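Local structure of aminoglycoside phosphotransferase (Mycobacterium smegmatis, 6EF6) at residues A[156-161]-A[291-296]; A[226-231]-A[259-264]. The protein phosphorylates (S)-1-amino-2-propanol, acting as the kinase of a bacterial microcompartment devoted to aminoacetone utilization. All blocks are in the same frame, centred on the assembly; numbering follows the deposited sequence. Where two conformers were deposited one is given.

Interaction 1. Residues A[156-161]-A[291-296]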
loop_
_atom_site.group_PDB
_atom_site.type_symbol
_atom_site.label_atom_id
_atom_site.label_comp_id
_atom_site.label_asym_id
_atom_site.label_seq_id
_atom_site.Cartn_x
_atom_site.Cartn_y
_atom_site.Cartn_z
ATOM N N SER A 156 1.629 11.845 -9.826
ATOM C CA SER A 156 2.463 11.354 -10.919
ATOM C C SER A 156 2.209 9.881 -11.209
ATOM O O SER A 156 2.269 9.472 -12.375
ATOM C CB SER A 156 3.926 11.525 -10.565
ATOM O OG SER A 156 4.227 12.908 -10.497
ATOM N N LEU A 157 1.968 9.065 -10.176
ATOM C CA LEU A 157 1.607 7.663 -10.406
ATOM C C LEU A 157 0.273 7.554 -11.110
ATOM O O LEU A 157 0.105 6.698 -11.992
ATOM C CB LEU A 157 1.568 6.910 -9.074
ATOM C CG LEU A 157 2.938 6.617 -8.463
ATOM C CD1 LEU A 157 2.794 6.127 -7.032
ATOM C CD2 LEU A 157 3.723 5.585 -9.291
ATOM N N HIS A 158 -0.695 8.381 -10.761
ATOM C CA HIS A 158 -1.967 8.360 -11.434
ATOM C C HIS A 158 -1.825 8.781 -12.889
ATOM O O HIS A 158 -2.455 8.197 -13.791
ATOM C CB HIS A 158 -2.948 9.265 -10.723
ATOM C CG HIS A 158 -3.331 8.771 -9.381
ATOM N ND1 HIS A 158 -4.161 9.492 -8.557
ATOM C CD2 HIS A 158 -3.074 7.608 -8.747
ATOM C CE1 HIS A 158 -4.363 8.822 -7.444
ATOM N NE2 HIS A 158 -3.714 7.673 -7.516
ATOM N N GLU A 159 -1.048 9.825 -13.156
ATOM C CA GLU A 159 -0.865 10.275 -14.527
ATOM C C GLU A 159 -0.251 9.170 -15.368
ATOM O O GLU A 159 -0.671 8.948 -16.519
ATOM C CB GLU A 159 0.036 11.501 -14.503
ATOM C CG GLU A 159 0.308 12.124 -15.892
ATOM C CD GLU A 159 1.484 13.082 -15.879
ATOM O OE1 GLU A 159 1.264 14.307 -15.754
ATOM O OE2 GLU A 159 2.634 12.606 -15.975
ATOM N N HIS A 160 0.784 8.489 -14.860
ATOM C CA HIS A 160 1.369 7.382 -15.609
ATOM C C HIS A 160 0.350 6.283 -15.857
ATOM O O HIS A 160 0.194 5.785 -16.983
ATOM C CB HIS A 160 2.599 6.807 -14.930
ATOM C CG HIS A 160 3.207 5.724 -15.741
ATOM N ND1 HIS A 160 2.882 4.394 -15.593
ATOM C CD2 HIS A 160 3.994 5.796 -16.842
ATOM C CE1 HIS A 160 3.509 3.683 -16.512
ATOM N NE2 HIS A 160 4.171 4.514 -17.308
ATOM N N SER A 161 -0.360 5.878 -14.815
ATOM C CA SER A 161 -1.340 4.805 -14.945
ATOM C C SER A 161 -2.399 5.135 -16.003
ATOM O O SER A 161 -2.821 4.253 -16.769
ATOM C CB SER A 161 -1.984 4.555 -13.563
ATOM O OG SER A 161 -3.185 3.783 -13.665
ATOM N N SER A 291 -0.529 20.100 -7.976
ATOM C CA SER A 291 0.644 20.629 -8.658
ATOM C C SER A 291 1.006 19.799 -9.890
ATOM O O SER A 291 1.713 20.311 -10.770
ATOM C CB SER A 291 1.834 20.764 -7.703
ATOM O OG SER A 291 2.543 19.546 -7.518
ATOM N N ARG A 292 0.554 18.552 -9.954
ATOM C CA ARG A 292 0.853 17.645 -11.066
ATOM C C ARG A 292 -0.360 17.171 -11.838
ATOM O O ARG A 292 -0.222 16.918 -13.047
ATOM C CB ARG A 292 1.597 16.397 -10.540
ATOM C CG ARG A 292 2.985 16.670 -10.075
ATOM C CD ARG A 292 3.937 16.954 -11.225
ATOM N NE ARG A 292 5.166 17.583 -10.741
ATOM C CZ ARG A 292 6.239 16.929 -10.308
ATOM N NH1 ARG A 292 6.273 15.603 -10.284
ATOM N NH2 ARG A 292 7.292 17.616 -9.890
ATOM N N ARG A 293 -1.525 17.072 -11.235
ATOM C CA ARG A 293 -2.719 16.516 -11.872
ATOM C C ARG A 293 -3.953 17.145 -11.247
ATOM O O ARG A 293 -4.016 17.361 -10.043
ATOM C CB ARG A 293 -2.816 15.004 -11.711
ATOM C CG ARG A 293 -4.036 14.302 -12.432
ATOM C CD ARG A 293 -4.105 12.784 -12.202
ATOM N NE ARG A 293 -5.209 12.147 -12.915
ATOM C CZ ARG A 293 -6.386 11.798 -12.386
ATOM N NH1 ARG A 293 -7.305 11.212 -13.150
ATOM N NH2 ARG A 293 -6.668 12.022 -11.110
ATOM N N GLU A 294 -4.952 17.409 -12.055
ATOM C CA GLU A 294 -6.196 17.953 -11.532
ATOM C C GLU A 294 -6.826 17.066 -10.462
ATOM O O GLU A 294 -6.801 15.823 -10.534
ATOM C CB GLU A 294 -7.208 18.113 -12.665
ATOM C CG GLU A 294 -7.581 16.800 -13.364
ATOM C CD GLU A 294 -8.915 16.884 -14.055
ATOM O OE1 GLU A 294 -9.186 17.972 -14.609
ATOM O OE2 GLU A 294 -9.672 15.883 -13.980
ATOM N N LEU A 295 -7.440 17.698 -9.453
ATOM C CA LEU A 295 -8.226 17.037 -8.430
ATOM C C LEU A 295 -9.541 17.806 -8.351
ATOM O O LEU A 295 -9.668 18.775 -7.600
ATOM C CB LEU A 295 -7.447 16.930 -7.105
ATOM C CG LEU A 295 -7.914 15.868 -6.108
ATOM C CD1 LEU A 295 -6.910 15.652 -4.990
ATOM C CD2 LEU A 295 -9.197 16.259 -5.467
ATOM N N PRO A 296 -10.543 17.409 -9.138
ATOM C CA PRO A 296 -11.819 18.095 -9.140
ATOM C C PRO A 296 -12.585 18.040 -7.829
ATOM O O PRO A 296 -12.365 17.161 -6.977
ATOM C CB PRO A 296 -12.599 17.352 -10.235
ATOM C CG PRO A 296 -11.636 16.551 -11.020
ATOM C CD PRO A 296 -10.485 16.289 -10.071
#
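R292 sets CG beside its backbone N, anti to the carbonyl carbon (chi1 -70°), and bends at chi2 (-72°), which brings the edge of its guanidinium to S156, whose OG lies in the guanidinium plane. The resulting bond, from R292 NH1 to S156 OG, is long at 3.4 Å and weak. The main partner of this arginine is D96, which takes NH1 in a salt bridge. R293 behaves in the other way: stretched straight from CG to NE, it reaches past the helix at a slant and lays its CD against H158 CB at 4.0 Å. The imidazole of H158 then leads away from the loop. Y289 OH, at the end of helix 278-290, bonds both H158 ND1 and R293 NH2, while Q162 holds R293 NH1. Segment 291-296, the link between helices 278-290 and 297-300, is thus draped across one flank of helix 147-163. Direct contact is sparse: one methylene pair, one weak bond and looser polar-apolar approaches. The firm polar bonds of both arginines go outside the two segments; Q162, one turn on from H158, and the shared Y289 probably tie R293 to helix 147-163, while D96 ties R292 to the region after helix 78-94.

Interaction 2. Residues A[226-231]-A[259-264]. With NA (sodium ion), chain D.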
loop_
_atom_site.group_PDB
_atom_site.type_symbol
_atom_site.label_atom_id
_atom_site.label_comp_id
_atom_site.label_asym_id
_atom_site.label_seq_id
_atom_site.Cartn_x
_atom_site.Cartn_y
_atom_site.Cartn_z
ATOM N N GLY A 226 -8.753 2.811 -11.874
ATOM C CA GLY A 226 -7.723 2.264 -12.738
ATOM C C GLY A 226 -6.607 1.653 -11.907
ATOM O O GLY A 226 -6.805 1.301 -10.746
ATOM N N LEU A 227 -5.447 1.515 -12.511
ATOM C CA LEU A 227 -4.293 0.890 -11.865
ATOM C C LEU A 227 -3.668 1.847 -10.828
ATOM O O LEU A 227 -3.296 2.980 -11.160
ATOM C CB LEU A 227 -3.266 0.469 -12.910
ATOM C CG LEU A 227 -1.966 -0.141 -12.358
ATOM C CD1 LEU A 227 -2.217 -1.438 -11.622
ATOM C CD2 LEU A 227 -0.935 -0.374 -13.488
ATOM N N ILE A 228 -3.571 1.394 -9.577
ATOM C CA ILE A 228 -3.063 2.142 -8.428
ATOM C C ILE A 228 -2.050 1.313 -7.616
ATOM O O ILE A 228 -2.044 0.089 -7.603
ATOM C CB ILE A 228 -4.190 2.641 -7.492
ATOM C CG1 ILE A 228 -5.056 1.485 -6.981
ATOM C CG2 ILE A 228 -5.029 3.694 -8.177
ATOM C CD1 ILE A 228 -5.947 1.860 -5.811
ATOM N N HIS A 229 -1.187 2.036 -6.916
ATOM C CA HIS A 229 -0.236 1.414 -5.981
ATOM C C HIS A 229 -0.945 0.759 -4.783
ATOM O O HIS A 229 -0.627 -0.371 -4.422
ATOM C CB HIS A 229 0.766 2.471 -5.550
ATOM C CG HIS A 229 1.791 2.019 -4.563
ATOM N ND1 HIS A 229 1.486 1.727 -3.243
ATOM C CD2 HIS A 229 3.133 1.849 -4.702
ATOM C CE1 HIS A 229 2.613 1.425 -2.619
ATOM N NE2 HIS A 229 3.625 1.509 -3.474
ATOM N N ALA A 230 -1.921 1.483 -4.197
ATOM C CA ALA A 230 -2.827 0.973 -3.166
ATOM C C ALA A 230 -2.166 0.765 -1.819
ATOM O O ALA A 230 -2.815 0.235 -0.927
ATOM C CB ALA A 230 -3.599 -0.258 -3.621
ATOM N N ASP A 231 -0.945 1.248 -1.588
ATOM C CA ASP A 231 -0.329 1.244 -0.250
ATOM C C ASP A 231 0.619 2.425 -0.094
ATOM O O ASP A 231 1.767 2.285 0.354
ATOM C CB ASP A 231 0.319 -0.093 0.125
ATOM C CG ASP A 231 0.557 -0.212 1.629
ATOM O OD1 ASP A 231 -0.044 0.526 2.435
ATOM O OD2 ASP A 231 1.454 -1.030 1.970
ATOM N N GLY A 259 -8.378 -0.109 -8.740
ATOM C CA GLY A 259 -9.150 0.474 -7.658
ATOM C C GLY A 259 -9.446 1.933 -7.936
ATOM O O GLY A 259 -9.085 2.440 -8.996
ATOM N N TRP A 260 -10.127 2.597 -7.004
ATOM C CA TRP A 260 -10.346 4.034 -7.179
ATOM C C TRP A 260 -9.061 4.810 -7.020
ATOM O O TRP A 260 -8.360 4.619 -6.015
ATOM C CB TRP A 260 -11.436 4.543 -6.244
ATOM C CG TRP A 260 -12.816 4.046 -6.576
ATOM C CD1 TRP A 260 -13.654 4.571 -7.523
ATOM C CD2 TRP A 260 -13.504 2.905 -6.045
ATOM N NE1 TRP A 260 -14.807 3.858 -7.604
ATOM C CE2 TRP A 260 -14.756 2.832 -6.699
ATOM C CE3 TRP A 260 -13.215 1.982 -5.022
ATOM C CZ2 TRP A 260 -15.686 1.840 -6.445
ATOM C CZ3 TRP A 260 -14.162 0.980 -4.784
ATOM C CH2 TRP A 260 -15.391 0.956 -5.457
ATOM N N TYR A 261 -8.783 5.730 -7.947
ATOM C CA TYR A 261 -7.564 6.532 -7.810
ATOM C C TYR A 261 -7.445 7.163 -6.424
ATOM O O TYR A 261 -6.377 7.134 -5.800
ATOM C CB TYR A 261 -7.466 7.600 -8.913
ATOM C CG TYR A 261 -7.215 7.018 -10.280
ATOM C CD1 TYR A 261 -6.078 6.307 -10.558
ATOM C CD2 TYR A 261 -8.143 7.128 -11.272
ATOM C CE1 TYR A 261 -5.864 5.753 -11.839
ATOM C CE2 TYR A 261 -7.955 6.587 -12.534
ATOM C CZ TYR A 261 -6.805 5.870 -12.783
ATOM O OH TYR A 261 -6.624 5.341 -14.069
ATOM N N PHE A 262 -8.516 7.783 -5.936
ATOM C CA PHE A 262 -8.436 8.490 -4.662
ATOM C C PHE A 262 -8.470 7.595 -3.436
ATOM O O PHE A 262 -8.232 8.077 -2.317
ATOM C CB PHE A 262 -9.347 9.718 -4.682
ATOM C CG PHE A 262 -8.842 10.716 -5.678
ATOM C CD1 PHE A 262 -7.676 11.417 -5.369
ATOM C CD2 PHE A 262 -9.401 10.916 -6.904
ATOM C CE1 PHE A 262 -7.118 12.287 -6.275
ATOM C CE2 PHE A 262 -8.820 11.770 -7.821
ATOM C CZ PHE A 262 -7.698 12.449 -7.495
ATOM N N TYR A 263 -8.662 6.280 -3.602
ATOM C CA TYR A 263 -8.360 5.391 -2.495
ATOM C C TYR A 263 -6.907 5.528 -2.075
ATOM O O TYR A 263 -6.595 5.337 -0.908
ATOM C CB TYR A 263 -8.712 3.951 -2.908
ATOM C CG TYR A 263 -8.276 2.895 -1.912
ATOM C CD1 TYR A 263 -8.758 2.855 -0.603
ATOM C CD2 TYR A 263 -7.354 1.941 -2.264
ATOM C CE1 TYR A 263 -8.329 1.919 0.301
ATOM C CE2 TYR A 263 -6.919 0.959 -1.354
ATOM C CZ TYR A 263 -7.416 0.977 -0.080
ATOM O OH TYR A 263 -6.990 0.026 0.813
ATOM N N ASP A 264 -5.997 5.884 -2.991
ATOM C CA ASP A 264 -4.613 6.105 -2.578
ATOM C C ASP A 264 -4.494 7.171 -1.481
ATOM O O ASP A 264 -3.592 7.073 -0.607
ATOM C CB ASP A 264 -3.748 6.489 -3.782
ATOM C CG ASP A 264 -3.329 5.328 -4.635
ATOM O OD1 ASP A 264 -3.180 4.189 -4.152
ATOM O OD2 ASP A 264 -3.089 5.592 -5.847
HETATM NA NA NA D . 2.064 -3.147 1.751
HETATM O O HOH W 1 -5.255 3.096 -14.994
HETATM O O HOH W 2 -1.015 4.796 -7.390
HETATM O O HOH W 3 -5.402 -1.927 -0.127
HETATM O O HOH W 4 1.827 -3.333 -0.437
HETATM O O HOH W 5 3.401 -5.222 1.612
HETATM O O HOH W 6 0.377 -4.136 2.303
#
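D264 OD2 is gripped by two donors, a water 2.7 Å away that also accepts from H229 N, and H158 NE2 of helix 147-163. Its other oxygen, OD1, takes the backbone N-H of A230 at 3.0 Å, nearly along the carboxylate C-O axis. One aspartate of helix 263-268 therefore holds the backbone amides of H229, through the water, and of A230. H229-A230-D231 is the H-x-D sequence corresponding to the catalytic-loop motif of the protein kinase-like fold, and the arrangement resembles that of the helix F aspartate in protein kinases. The loop is braced from within as well, since D231 N donates to H229 ND1 in the plane of the imidazole, whose NE2 is bound to I251 O.

Further back along the chain, G226 and G259 form an antiparallel hydrogen-bonded pair, N to O in both directions, each 2.9 Å long. G226 N also lies over one face of the Y261 ring, offset toward the rim, and a water bridges Y261 OH to L227 N.

Between these polar ends I228 fills the interior. Its chi1 of 57° sets CG1 between the backbone N and carbonyl carbon and sends the two branches to different aromatics: CG2 packs on Y261 CD1 at 3.7 Å, while CD1 reaches the edge of the Y263 ring, 3.8 Å from CD2, the two side chains crossing at about a right angle. Y263 OH is held by R310 NH1, and A230 CB rests near the same ring.

The loop ends at the sodium site and beside the bound (2R)-1-methoxypropan-2-amine. D231 OD1 is salt-bridged to R233 and R310, and D231 OD2 binds the sodium ion at 2.2 Å, with D252 and three waters as its other ligands.

How the interactions relate
Interaction 2 belongs to the core, about 9 Å from the chain centre, whereas interaction 1 lies partly buried at about 18 Å, where one of the five touching residues is exposed. Helix 147-163 joins them: the helix that carries the loop 291-296 on one flank presses another side against the catalytic-loop region, with S161 OG bonded to L227 O at 2.6 Å. L295 of the outer loop adds apolar contact with F262. Their chemistry follows their place. The inner contact uses backbone amides, an aspartate, bridging waters and aromatic packing on I228, in a segment that ends at the sodium ligand D231; the outer one relies on arginine methylenes and a weak serine bond. One histidine of the helix serves both contacts.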